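PDB 5EPW: nucleoprotein from Human coronavirus NL63, which probably packages the positive-strand viral RNA genome into a helical ribonucleocapsid, the present chain being its C-terminal domain, which forms a dimer here. Local coordinates for residues 23-26 / 27-30; 62-65 / 66-70. All coordinates share one frame; numbering follows the deposited sequence.

In the fold
Both contacts are local folds of the chain on itself, and both face the second subunit. Contact 1 (23-30) lies at the surface, in the loop that precedes helix 36-39, and is held by lysine and arginine side chains turned back onto backbone carbonyls. Contact 2 (62-70) is partly buried on the short helix 64-68, where main-chain bonds do most of the work and the apolar groups of Phe64 and Leu67 rest against other elements. The centres of contacts 1 and 2 lie about 18 Å apart, and the two do not touch within the chain. Across the dimer they do meet: Trp26 of one copy donates through NE1 to the Glu69 carbonyl of the other.

Contact 1: residues 23-26 / 27-30; sequences KPRW and KRVP
Lys27 N donates to Pro24 O at 2.9 Å, and a weak bond from Arg28 N to Arg25 O continues the tight turn, which has a short 3-10 segment at Arg25 and Trp26. Arg28 then reaches back over the turn, its extended chain delivering the guanidinium side-on to one acceptor: NE and NH2 of Arg28 both hydrogen-bond to Lys23 O, NE at 3.0 Å. That oxygen sits in the guanidinium plane, while Arg25 CA rests over the centre of one face, 3.5 Å above it. With Arg28 NH1 bonded to Cys39 O, the group is fixed in rotation. Lys23 bends at chi3 (97°), which lets Lys23 NZ hydrogen-bond to Lys27 O at 3.0 Å; NZ also bonds Gln20 OE1. A water donates to Lys27 O, but its approach to Lys23 NZ is doubtfully short. Lys27 CG lies 3.7 Å from Trp26 CD1, and Pro24 CB sits on a face of the indole near its rim. Further along, Pro30 packs on helix 36-39, while the other charged ends leave for the second subunit: Arg25 forms a salt bridge with its Asp80, and Lys27 NZ binds the carbonyls of Ala68 and Ile71 of that subunit, at and beyond the last turn of helix 64-68.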
loop_
_atom_site.group_PDB
_atom_site.type_symbol
_atom_site.label_atom_id
_atom_site.label_comp_id
_atom_site.label_asym_id
_atom_site.label_seq_id
_atom_site.Cartn_x
_atom_site.Cartn_y
_atom_site.Cartn_z
ATOM N N LYS B 23 -17.136 3.713 4.874
ATOM C CA LYS B 23 -15.882 3.067 5.355
ATOM C C LYS B 23 -14.823 4.107 5.508
ATOM O O LYS B 23 -14.856 5.097 4.814
ATOM C CB LYS B 23 -15.381 1.977 4.381
ATOM C CG LYS B 23 -16.371 0.842 4.198
ATOM C CD LYS B 23 -16.248 0.133 2.888
ATOM C CE LYS B 23 -15.430 -1.093 3.023
ATOM N NZ LYS B 23 -15.015 -1.505 1.625
ATOM N N PRO B 24 -13.815 3.863 6.396
ATOM C CA PRO B 24 -12.612 4.707 6.487
ATOM C C PRO B 24 -11.950 4.808 5.040
ATOM O O PRO B 24 -11.996 3.845 4.249
ATOM C CB PRO B 24 -11.706 3.984 7.485
ATOM C CG PRO B 24 -12.485 2.852 8.090
ATOM C CD PRO B 24 -13.707 2.600 7.216
ATOM N N ARG B 25 -11.283 5.932 4.830
ATOM C CA ARG B 25 -10.751 6.194 3.462
ATOM C C ARG B 25 -9.732 5.108 2.998
ATOM O O ARG B 25 -9.666 4.774 1.812
ATOM C CB ARG B 25 -10.080 7.558 3.493
ATOM C CG ARG B 25 -9.558 8.034 2.128
ATOM C CD ARG B 25 -9.254 9.510 2.190
ATOM N NE ARG B 25 -8.432 9.915 1.039
ATOM C CZ ARG B 25 -8.440 11.115 0.468
ATOM N NH1 ARG B 25 -9.096 12.149 1.014
ATOM N NH2 ARG B 25 -7.615 11.388 -0.543
ATOM N N TRP B 26 -8.985 4.502 3.912
ATOM C CA TRP B 26 -8.036 3.470 3.607
ATOM C C TRP B 26 -8.607 2.098 3.290
ATOM O O TRP B 26 -7.881 1.199 2.898
ATOM C CB TRP B 26 -6.972 3.370 4.715
ATOM C CG TRP B 26 -7.486 3.092 6.089
ATOM C CD1 TRP B 26 -7.588 1.861 6.652
ATOM C CD2 TRP B 26 -7.997 4.032 7.054
ATOM N NE1 TRP B 26 -8.098 1.982 7.907
ATOM C CE2 TRP B 26 -8.377 3.279 8.218
ATOM C CE3 TRP B 26 -8.055 5.449 7.117
ATOM C CZ2 TRP B 26 -8.858 3.911 9.411
ATOM C CZ3 TRP B 26 -8.533 6.050 8.317
ATOM C CH2 TRP B 26 -8.937 5.249 9.418
ATOM N N LYS B 27 -9.938 1.944 3.479
ATOM C CA LYS B 27 -10.630 0.683 3.134
ATOM C C LYS B 27 -11.644 0.788 2.006
ATOM O O LYS B 27 -12.346 -0.206 1.722
ATOM C CB LYS B 27 -11.353 0.196 4.396
ATOM C CG LYS B 27 -10.407 -0.193 5.500
ATOM C CD LYS B 27 -9.363 -1.210 5.180
ATOM C CE LYS B 27 -8.701 -1.955 6.380
ATOM N NZ LYS B 27 -7.715 -2.948 5.926
ATOM N N ARG B 28 -11.629 1.935 1.281
ATOM C CA ARG B 28 -12.570 2.081 0.168
ATOM C C ARG B 28 -12.134 1.357 -1.078
ATOM O O ARG B 28 -10.922 1.231 -1.355
ATOM C CB ARG B 28 -12.805 3.563 -0.094
ATOM C CG ARG B 28 -13.373 4.285 1.119
ATOM C CD ARG B 28 -13.672 5.802 0.905
ATOM N NE ARG B 28 -14.089 6.356 2.178
ATOM C CZ ARG B 28 -13.928 7.603 2.541
ATOM N NH1 ARG B 28 -13.326 8.548 1.808
ATOM N NH2 ARG B 28 -14.256 7.913 3.795
ATOM N N VAL B 29 -13.092 0.889 -1.869
ATOM C CA VAL B 29 -12.839 0.180 -3.077
ATOM C C VAL B 29 -13.654 0.900 -4.160
ATOM O O VAL B 29 -14.902 0.822 -4.189
ATOM C CB VAL B 29 -13.241 -1.323 -3.003
ATOM C CG1 VAL B 29 -13.047 -1.963 -4.349
ATOM C CG2 VAL B 29 -12.484 -2.028 -1.904
ATOM N N PRO B 30 -12.989 1.708 -5.029
ATOM C CA PRO B 30 -13.716 2.498 -6.047
ATOM C C PRO B 30 -14.229 1.650 -7.222
ATOM O O PRO B 30 -13.556 0.732 -7.670
ATOM C CB PRO B 30 -12.656 3.514 -6.487
ATOM C CG PRO B 30 -11.428 2.677 -6.414
ATOM C CD PRO B 30 -11.535 1.929 -5.106
HETATM O O HOH W 1 -13.090 -2.947 1.905
#

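Contact 2: residues 62-65 / 66-70; sequences KGFP and QLAEL
Ala68 N points back to Phe64 O one helical turn earlier, a short and straight main-chain bond of 2.9 Å, nearly in line with the carbonyl (C=O...N angle 173°). The bonds to Gly63 O and Pro65 O are weak. Gly63 O accepts from both Gln66 N and Leu67 N, the latter at 3.4 Å, and Pro65 O from Glu69 N.

Two waters supplement this backbone network. One links Lys62 O to Gln66 N, whose bond to Gly63 O is strongly bent. The other donates to Pro65 O and, at 2.7 Å, to Glu69 OE2; the glutamate chain folds at chi2 (-69°), which curls its carboxylate back to that water.

This single-turn helix, 64-68, is one of several short helices in the coronavirus nucleocapsid dimerization domain. Pro65 fits in its first turn because a residue there needs no backbone N-H for an i to i-4 bond, and its ring stays on the exposed side.

Apolar contacts within the segment are sparse: Phe64 CE2 approaches Ala68 CB at 4.0 Å, meeting it obliquely. Separately, Leu67 rests two carbons against a backbone carbonyl, CG and CD1 each lying 3.6 Å from Gly63 O. Phe64 has CG anti to the backbone N (chi1 -170°), which places the ring against Leu54, Val59 and Phe79 of the second subunit, while Leu67 also packs on Leu54 of helix 52-57 and on Phe78 of the second subunit.

Polar links beyond the segment start at Gln66, which extends away from the helix to bond Asn108 through NE2. At the far end, Leu70 O accepts from Tyr96 OH of the second subunit, while the Leu70 side chain touches Phe112 of helix 109-115 and Trp26 of the second subunit.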
loop_
_atom_site.group_PDB
_atom_site.type_symbol
_atom_site.label_atom_id
_atom_site.label_comp_id
_atom_site.label_asym_id
_atom_site.label_seq_id
_atom_site.Cartn_x
_atom_site.Cartn_y
_atom_site.Cartn_z
ATOM N N LYS B 62 -10.740 -2.170 -16.947
ATOM C CA LYS B 62 -10.274 -3.429 -17.432
ATOM C C LYS B 62 -8.758 -3.591 -17.300
ATOM O O LYS B 62 -8.234 -4.737 -17.230
ATOM C CB LYS B 62 -10.681 -3.688 -18.915
ATOM C CG LYS B 62 -12.241 -3.842 -19.011
ATOM C CD LYS B 62 -12.619 -5.204 -18.434
ATOM C CE LYS B 62 -14.029 -5.540 -18.894
ATOM N NZ LYS B 62 -14.997 -4.430 -18.633
ATOM N N GLY B 63 -8.065 -2.443 -17.163
ATOM C CA GLY B 63 -6.567 -2.450 -16.918
ATOM C C GLY B 63 -6.175 -2.762 -15.477
ATOM O O GLY B 63 -4.974 -3.050 -15.201
ATOM N N PHE B 64 -7.138 -2.702 -14.547
ATOM C CA PHE B 64 -6.754 -2.800 -13.097
ATOM C C PHE B 64 -6.088 -4.096 -12.731
ATOM O O PHE B 64 -5.098 -4.107 -12.026
ATOM C CB PHE B 64 -7.937 -2.456 -12.145
ATOM C CG PHE B 64 -7.472 -2.326 -10.742
ATOM C CD1 PHE B 64 -6.833 -1.174 -10.323
ATOM C CD2 PHE B 64 -7.605 -3.379 -9.847
ATOM C CE1 PHE B 64 -6.379 -1.099 -8.990
ATOM C CE2 PHE B 64 -7.123 -3.277 -8.599
ATOM C CZ PHE B 64 -6.523 -2.135 -8.193
ATOM N N PRO B 65 -6.599 -5.279 -13.220
ATOM C CA PRO B 65 -5.938 -6.513 -12.722
ATOM C C PRO B 65 -4.419 -6.557 -13.048
ATOM O O PRO B 65 -3.637 -7.118 -12.241
ATOM C CB PRO B 65 -6.683 -7.626 -13.506
ATOM C CG PRO B 65 -8.049 -6.979 -13.660
ATOM C CD PRO B 65 -7.866 -5.547 -13.970
ATOM N N GLN B 66 -3.995 -6.046 -14.195
ATOM C CA GLN B 66 -2.550 -6.051 -14.551
ATOM C C GLN B 66 -1.808 -5.119 -13.549
ATOM O O GLN B 66 -0.719 -5.481 -13.100
ATOM C CB GLN B 66 -2.255 -5.625 -15.986
ATOM C CG GLN B 66 -0.808 -5.688 -16.369
ATOM C CD GLN B 66 -0.626 -5.766 -17.835
ATOM O OE1 GLN B 66 -1.268 -4.994 -18.561
ATOM N NE2 GLN B 66 0.363 -6.492 -18.242
ATOM N N LEU B 67 -2.431 -4.018 -13.200
ATOM C CA LEU B 67 -1.802 -3.043 -12.251
ATOM C C LEU B 67 -1.675 -3.702 -10.922
ATOM O O LEU B 67 -0.652 -3.508 -10.171
ATOM C CB LEU B 67 -2.616 -1.768 -12.225
ATOM C CG LEU B 67 -2.569 -1.016 -13.528
ATOM C CD1 LEU B 67 -3.675 -0.057 -13.604
ATOM C CD2 LEU B 67 -1.255 -0.313 -13.707
ATOM N N ALA B 68 -2.696 -4.442 -10.480
ATOM C CA ALA B 68 -2.671 -5.107 -9.199
ATOM C C ALA B 68 -1.523 -6.078 -8.992
ATOM O O ALA B 68 -1.149 -6.446 -7.849
ATOM C CB ALA B 68 -4.019 -5.748 -8.882
ATOM N N GLU B 69 -0.997 -6.590 -10.111
ATOM C CA GLU B 69 0.158 -7.481 -9.969
ATOM C C GLU B 69 1.376 -6.801 -9.294
ATOM O O GLU B 69 2.278 -7.538 -8.760
ATOM C CB GLU B 69 0.625 -7.967 -11.357
ATOM C CG GLU B 69 -0.430 -8.886 -12.008
ATOM C CD GLU B 69 -0.602 -10.161 -11.377
ATOM O OE1 GLU B 69 0.342 -10.949 -11.417
ATOM O OE2 GLU B 69 -1.545 -10.376 -10.609
ATOM N N LEU B 70 1.409 -5.471 -9.319
ATOM C CA LEU B 70 2.528 -4.637 -8.830
ATOM C C LEU B 70 2.126 -3.766 -7.597
ATOM O O LEU B 70 2.801 -2.817 -7.269
ATOM C CB LEU B 70 3.159 -3.790 -9.876
ATOM C CG LEU B 70 3.863 -4.574 -10.989
ATOM C CD1 LEU B 70 4.481 -3.647 -11.940
ATOM C CD2 LEU B 70 4.836 -5.667 -10.482
HETATM O O HOH W 2 -5.688 -5.944 -16.959
HETATM O O HOH W 3 -4.002 -9.241 -10.725
#